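Local structure of malonyl CoA-acyl carrier protein transacylase (Staphylococcus aureus, 3IM9) at residues A[117-121]-A[221-227]; A[15-21]-A[282-287]. The protein catalyses the transfer of the malonyl group from malonyl-CoA to holo-acyl carrier protein, supplying malonyl-ACP for fatty acid biosynthesis. All coordinates share one frame; numbering follows the deposited sequence.

How the contacts relate
Both contacts lie within the acyl transferase domain, and both segments of contact 1 fall in the sequence between the two segments of contact 2. Their centres are 22 Å apart and they share no helix or strand. Contact 2 is the more buried, its centre about 7 Å from the centre of the chain: it joins the end of strand 11-16 and the loop after it to the connection from the neighbouring strand 275-281 into helix 286-294, through prolines, glycines and aliphatic tips beside a sulfate. Contact 1, its centre about 17 Å from that of the chain, sets helix 112-128 against the end of helix 215-222 and the turn after it, with aromatic rings, lysine chains and a bridging water. Neither has a direct hydrogen bond between its segments.

Contact 1. Residues A[117-121]-A[221-227]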
loop_
_atom_site.group_PDB
_atom_site.type_symbol
_atom_site.label_atom_id
_atom_site.label_comp_id
_atom_site.label_asym_id
_atom_site.label_seq_id
_atom_site.Cartn_x
_atom_site.Cartn_y
_atom_site.Cartn_z
ATOM N N LYS A 117 -15.492 0.297 2.720
ATOM C CA LYS A 117 -16.036 1.531 3.321
ATOM C C LYS A 117 -14.934 2.222 4.105
ATOM O O LYS A 117 -14.816 3.492 3.998
ATOM C CB LYS A 117 -17.217 1.188 4.286
ATOM C CG LYS A 117 -18.425 0.508 3.566
ATOM C CD LYS A 117 -19.373 -0.144 4.532
ATOM C CE LYS A 117 -20.575 -0.648 3.773
ATOM N NZ LYS A 117 -21.457 -1.504 4.748
ATOM N N ILE A 118 -14.127 1.432 4.818
ATOM C CA ILE A 118 -13.064 2.037 5.611
ATOM C C ILE A 118 -12.036 2.789 4.693
ATOM O O ILE A 118 -11.626 3.930 5.005
ATOM C CB ILE A 118 -12.323 0.958 6.431
ATOM C CG1 ILE A 118 -13.315 0.668 7.593
ATOM C CG2 ILE A 118 -10.986 1.497 6.988
ATOM C CD1 ILE A 118 -12.920 -0.613 8.305
ATOM N N VAL A 119 -11.656 2.158 3.565
ATOM C CA VAL A 119 -10.624 2.827 2.768
ATOM C C VAL A 119 -11.226 3.955 1.948
ATOM O O VAL A 119 -10.500 4.958 1.622
ATOM C CB VAL A 119 -9.851 1.848 1.841
ATOM C CG1 VAL A 119 -9.141 0.799 2.681
ATOM C CG2 VAL A 119 -10.681 1.244 0.684
ATOM N N ARG A 120 -12.539 3.923 1.603
ATOM C CA ARG A 120 -13.124 5.092 1.038
ATOM C C ARG A 120 -13.051 6.271 2.032
ATOM O O ARG A 120 -12.697 7.393 1.610
ATOM C CB ARG A 120 -14.626 4.755 0.640
ATOM C CG ARG A 120 -15.490 5.998 0.281
ATOM C CD ARG A 120 -14.959 6.628 -0.970
ATOM N NE ARG A 120 -16.015 7.522 -1.533
ATOM C CZ ARG A 120 -15.833 8.273 -2.594
ATOM N NH1 ARG A 120 -14.641 8.289 -3.229
ATOM N NH2 ARG A 120 -16.865 9.040 -3.092
ATOM N N LYS A 121 -13.403 6.053 3.331
ATOM C CA LYS A 121 -13.266 7.145 4.259
ATOM C C LYS A 121 -11.787 7.567 4.440
ATOM O O LYS A 121 -11.552 8.750 4.487
ATOM C CB LYS A 121 -13.825 6.663 5.649
ATOM C CG LYS A 121 -13.806 7.778 6.759
ATOM C CD LYS A 121 -14.696 8.932 6.490
ATOM C CE LYS A 121 -16.125 8.570 6.781
ATOM N NZ LYS A 121 -17.033 9.823 6.857
ATOM N N TYR A 221 -14.439 6.598 12.886
ATOM C CA TYR A 221 -15.120 5.817 11.853
ATOM C C TYR A 221 -14.823 4.315 11.929
ATOM O O TYR A 221 -15.711 3.523 11.759
ATOM C CB TYR A 221 -14.765 6.317 10.440
ATOM C CG TYR A 221 -15.630 5.736 9.351
ATOM C CD1 TYR A 221 -16.956 6.010 9.293
ATOM C CD2 TYR A 221 -15.100 4.904 8.392
ATOM C CE1 TYR A 221 -17.722 5.488 8.302
ATOM C CE2 TYR A 221 -15.863 4.389 7.384
ATOM C CZ TYR A 221 -17.169 4.655 7.335
ATOM O OH TYR A 221 -17.892 4.129 6.315
ATOM N N ILE A 222 -13.566 3.961 12.121
ATOM C CA ILE A 222 -13.211 2.554 12.110
ATOM C C ILE A 222 -13.870 1.770 13.297
ATOM O O ILE A 222 -13.921 0.531 13.239
ATOM C CB ILE A 222 -11.746 2.239 11.963
ATOM C CG1 ILE A 222 -10.915 2.686 13.200
ATOM C CG2 ILE A 222 -11.193 2.887 10.584
ATOM C CD1 ILE A 222 -9.457 2.377 13.181
ATOM N N ASN A 223 -14.340 2.496 14.281
ATOM C CA ASN A 223 -15.063 1.854 15.414
ATOM C C ASN A 223 -16.419 1.422 15.012
ATOM O O ASN A 223 -17.063 0.699 15.769
ATOM C CB ASN A 223 -15.278 2.840 16.601
ATOM C CG ASN A 223 -14.015 3.112 17.348
ATOM O OD1 ASN A 223 -13.033 2.345 17.288
ATOM N ND2 ASN A 223 -14.010 4.280 18.029
ATOM N N GLN A 224 -16.868 1.853 13.841
ATOM C CA GLN A 224 -18.176 1.376 13.327
ATOM C C GLN A 224 -18.116 -0.050 12.773
ATOM O O GLN A 224 -19.193 -0.580 12.303
ATOM C CB GLN A 224 -18.789 2.340 12.333
ATOM C CG GLN A 224 -19.000 3.744 12.928
ATOM C CD GLN A 224 -19.552 4.710 11.954
ATOM O OE1 GLN A 224 -20.134 4.387 10.919
ATOM N NE2 GLN A 224 -19.364 6.027 12.277
ATOM N N PHE A 225 -16.957 -0.721 12.771
ATOM C CA PHE A 225 -16.869 -2.020 12.160
ATOM C C PHE A 225 -16.269 -2.980 13.152
ATOM O O PHE A 225 -15.490 -2.577 14.035
ATOM C CB PHE A 225 -15.900 -1.886 10.948
ATOM C CG PHE A 225 -16.397 -0.887 9.955
ATOM C CD1 PHE A 225 -16.047 0.470 10.049
ATOM C CD2 PHE A 225 -17.332 -1.290 8.947
ATOM C CE1 PHE A 225 -16.611 1.390 9.234
ATOM C CE2 PHE A 225 -17.895 -0.357 8.102
ATOM C CZ PHE A 225 -17.546 1.048 8.225
ATOM N N GLU A 226 -16.469 -4.276 12.918
ATOM C CA GLU A 226 -15.898 -5.302 13.768
ATOM C C GLU A 226 -14.563 -5.731 13.186
ATOM O O GLU A 226 -14.445 -6.080 12.017
ATOM C CB GLU A 226 -16.881 -6.497 13.800
ATOM C CG GLU A 226 -16.291 -7.679 14.509
ATOM C CD GLU A 226 -17.240 -8.885 14.465
ATOM O OE1 GLU A 226 -16.785 -9.971 13.978
ATOM O OE2 GLU A 226 -18.436 -8.700 14.891
ATOM N N TRP A 227 -13.505 -5.649 13.980
ATOM C CA TRP A 227 -12.209 -6.100 13.608
ATOM C C TRP A 227 -11.951 -7.461 14.243
ATOM O O TRP A 227 -12.269 -7.690 15.452
ATOM C CB TRP A 227 -11.135 -5.128 14.109
ATOM C CG TRP A 227 -11.251 -3.786 13.445
ATOM C CD1 TRP A 227 -12.313 -2.938 13.457
ATOM C CD2 TRP A 227 -10.244 -3.188 12.607
ATOM N NE1 TRP A 227 -12.023 -1.789 12.666
ATOM C CE2 TRP A 227 -10.770 -1.962 12.143
ATOM C CE3 TRP A 227 -8.951 -3.592 12.218
ATOM C CZ2 TRP A 227 -10.032 -1.086 11.287
ATOM C CZ3 TRP A 227 -8.200 -2.691 11.376
ATOM C CH2 TRP A 227 -8.778 -1.492 10.927
HETATM O O HOH W 1 -17.030 5.137 3.644
#
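The Y221 ring is sandwiched: K121 CE sits over the centre of one face, while the opposite face receives F225 CE1 near its rim. I118 CA comes up at the edge of the same ring. F225 is in turn covered on one face by I118 CG1, 4.0 Å from the ring centroid in a CH-pi contact, and has Y221 CZ and K117 CD at its edge. K121 reaches its place because its chain, with CG anti to the backbone N (chi1 -177°), bends at chi2 and chi3 and folds over the phenol. K121 CE therefore lies 3.7 Å from the Y221 centroid, and NZ makes an off-centre cation-pi contact at 4.9 Å from that centroid. One water joins the two segments, donating to K117 O at 2.8 Å and hydrogen-bonding Y221 OH at 3.0 Å. The contact packs helix 112-128 of the acyl transferase domain against the end of helix 215-222 and the type I turn from I222 to F225. I118 is buried: its CG2 meets I222 CG2 at 3.9 Å and its CD1 approaches W227 CZ2 at 4.2 Å, and it also touches Y101, a residue of the calcium site. W227 is tied back to the turn by NE1 donating to I222 O at 3.1 Å, with the donor tilted 31° from the carbonyl plane.

Contact 2. Residues A[15-21]-A[282-287]; sequences IFPGQGA and GPGKVL. With SO4 (sulfate ion), chain D.
L287 reaches from the first turn of helix 286-294 onto segment 15-21. Its CB lies 3.8 Å from I15 CD1, the two side chains running antiparallel alongside one another. CG, anti to the carbonyl carbon (chi1 -59°), stands over P17 CA, and from there the branches part. CD1 presses on the backbone at F16 O, 3.3 Å away, whereas CD2 turns to the sulfate, 3.4 Å from its O1. Segment 15-21 takes in the end of strand 11-16 and the loop after it, and 282-287 links the adjacent strand 275-281 of the parallel sheet to helix 286-294 in the acyl transferase domain; the side chain of L287 is about 9 Å from that of S97, the active-site serine by similarity. The sulfate, probably a crystallisation component, takes a nearly straight hydrogen bond from G18 N to O1 (2.7 Å, 172°), and V286 CG1 borders its O4. After G18 the chain folds through a type II turn from G18 to A21, closed by A21 N to G18 O. A21 then meets the other segment: its carbonyl O is 3.4 Å from P283 CG, and its CB approaches V286 CG2. P17 CG fits against P283 O at 3.8 Å and also lies close to G282 CA. A hydrogen bond from L287 N to E280 OE2 ties the helix start back to strand 275-281.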
loop_
_atom_site.group_PDB
_atom_site.type_symbol
_atom_site.label_atom_id
_atom_site.label_comp_id
_atom_site.label_asym_id
_atom_site.label_seq_id
_atom_site.Cartn_x
_atom_site.Cartn_y
_atom_site.Cartn_z
ATOM N N ILE A 15 1.160 -10.207 -1.310
ATOM C CA ILE A 15 1.431 -8.796 -1.012
ATOM C C ILE A 15 0.593 -7.940 -1.953
ATOM O O ILE A 15 0.253 -8.366 -3.106
ATOM C CB ILE A 15 2.931 -8.409 -1.140
ATOM C CG1 ILE A 15 3.444 -8.554 -2.579
ATOM C CG2 ILE A 15 3.770 -9.316 -0.200
ATOM C CD1 ILE A 15 4.942 -8.301 -2.777
ATOM N N PHE A 16 0.257 -6.740 -1.483
ATOM C CA PHE A 16 -0.764 -5.943 -2.220
ATOM C C PHE A 16 -0.238 -4.517 -2.433
ATOM O O PHE A 16 0.140 -3.823 -1.485
ATOM C CB PHE A 16 -2.033 -5.928 -1.385
ATOM C CG PHE A 16 -2.618 -7.303 -1.186
ATOM C CD1 PHE A 16 -2.475 -7.933 0.051
ATOM C CD2 PHE A 16 -3.296 -7.937 -2.215
ATOM C CE1 PHE A 16 -2.961 -9.263 0.221
ATOM C CE2 PHE A 16 -3.869 -9.213 -2.041
ATOM C CZ PHE A 16 -3.721 -9.867 -0.789
ATOM N N PRO A 17 -0.310 -3.986 -3.664
ATOM C CA PRO A 17 0.140 -2.616 -3.952
ATOM C C PRO A 17 -0.891 -1.586 -3.506
ATOM O O PRO A 17 -2.062 -1.877 -3.236
ATOM C CB PRO A 17 0.266 -2.625 -5.463
ATOM C CG PRO A 17 -0.846 -3.564 -5.917
ATOM C CD PRO A 17 -0.784 -4.738 -4.861
ATOM N N GLY A 18 -0.393 -0.367 -3.447
ATOM C CA GLY A 18 -1.182 0.828 -3.078
ATOM C C GLY A 18 -1.185 1.888 -4.171
ATOM O O GLY A 18 -0.886 1.602 -5.373
ATOM N N GLN A 19 -1.483 3.095 -3.703
ATOM C CA GLN A 19 -1.547 4.294 -4.634
ATOM C C GLN A 19 -0.343 4.324 -5.526
ATOM O O GLN A 19 0.838 4.191 -5.055
ATOM C CB GLN A 19 -1.627 5.526 -3.734
ATOM C CG GLN A 19 -1.914 6.804 -4.533
ATOM C CD GLN A 19 -3.367 6.935 -4.850
ATOM O OE1 GLN A 19 -4.240 6.641 -4.034
ATOM N NE2 GLN A 19 -3.654 7.443 -6.100
ATOM N N GLY A 20 -0.608 4.542 -6.802
ATOM C CA GLY A 20 0.484 4.525 -7.809
ATOM C C GLY A 20 0.470 3.315 -8.705
ATOM O O GLY A 20 0.951 3.413 -9.856
ATOM N N ALA A 21 -0.183 2.229 -8.263
ATOM C CA ALA A 21 -0.297 1.069 -9.112
ATOM C C ALA A 21 -1.586 0.991 -9.979
ATOM O O ALA A 21 -1.697 0.156 -10.865
ATOM C CB ALA A 21 -0.189 -0.203 -8.243
ATOM N N GLY A 282 -2.794 -7.636 -7.761
ATOM C CA GLY A 282 -3.288 -6.263 -7.966
ATOM C C GLY A 282 -2.791 -5.856 -9.346
ATOM O O GLY A 282 -2.121 -6.577 -10.042
ATOM N N PRO A 283 -3.066 -4.628 -9.721
ATOM C CA PRO A 283 -2.613 -4.098 -10.941
ATOM C C PRO A 283 -1.130 -3.733 -10.829
ATOM O O PRO A 283 -0.637 -3.366 -9.738
ATOM C CB PRO A 283 -3.395 -2.765 -11.076
ATOM C CG PRO A 283 -3.709 -2.271 -9.698
ATOM C CD PRO A 283 -3.817 -3.647 -8.898
ATOM N N GLY A 284 -0.403 -3.897 -11.961
ATOM C CA GLY A 284 1.015 -3.593 -11.941
ATOM C C GLY A 284 1.888 -4.639 -11.249
ATOM O O GLY A 284 1.378 -5.637 -10.721
ATOM N N LYS A 285 3.190 -4.397 -11.227
ATOM C CA LYS A 285 4.101 -5.257 -10.495
ATOM C C LYS A 285 5.080 -4.383 -9.733
ATOM O O LYS A 285 6.269 -4.694 -9.658
ATOM C CB LYS A 285 4.851 -6.184 -11.450
ATOM C CG LYS A 285 5.107 -5.586 -12.824
ATOM C CD LYS A 285 5.367 -6.669 -13.859
ATOM C CE LYS A 285 6.823 -6.681 -14.291
ATOM N NZ LYS A 285 7.120 -7.812 -15.214
ATOM N N VAL A 286 4.586 -3.280 -9.176
ATOM C CA VAL A 286 5.488 -2.342 -8.537
ATOM C C VAL A 286 6.159 -2.939 -7.309
ATOM O O VAL A 286 7.365 -2.747 -7.108
ATOM C CB VAL A 286 4.690 -1.083 -8.080
ATOM C CG1 VAL A 286 5.612 -0.064 -7.320
ATOM C CG2 VAL A 286 3.989 -0.412 -9.253
ATOM N N LEU A 287 5.427 -3.691 -6.502
ATOM C CA LEU A 287 6.099 -4.209 -5.244
ATOM C C LEU A 287 7.143 -5.286 -5.653
ATOM O O LEU A 287 8.171 -5.409 -4.974
ATOM C CB LEU A 287 5.100 -4.774 -4.234
ATOM C CG LEU A 287 4.015 -3.776 -3.725
ATOM C CD1 LEU A 287 3.195 -4.534 -2.625
ATOM C CD2 LEU A 287 4.645 -2.503 -3.221
HETATM S S SO4 D . 2.824 1.258 -4.208
HETATM O O1 SO4 D . 2.291 -0.052 -3.808
HETATM O O2 SO4 D . 2.545 1.587 -5.728
HETATM O O3 SO4 D . 2.122 2.150 -3.297
HETATM O O4 SO4 D . 4.411 1.256 -3.998
#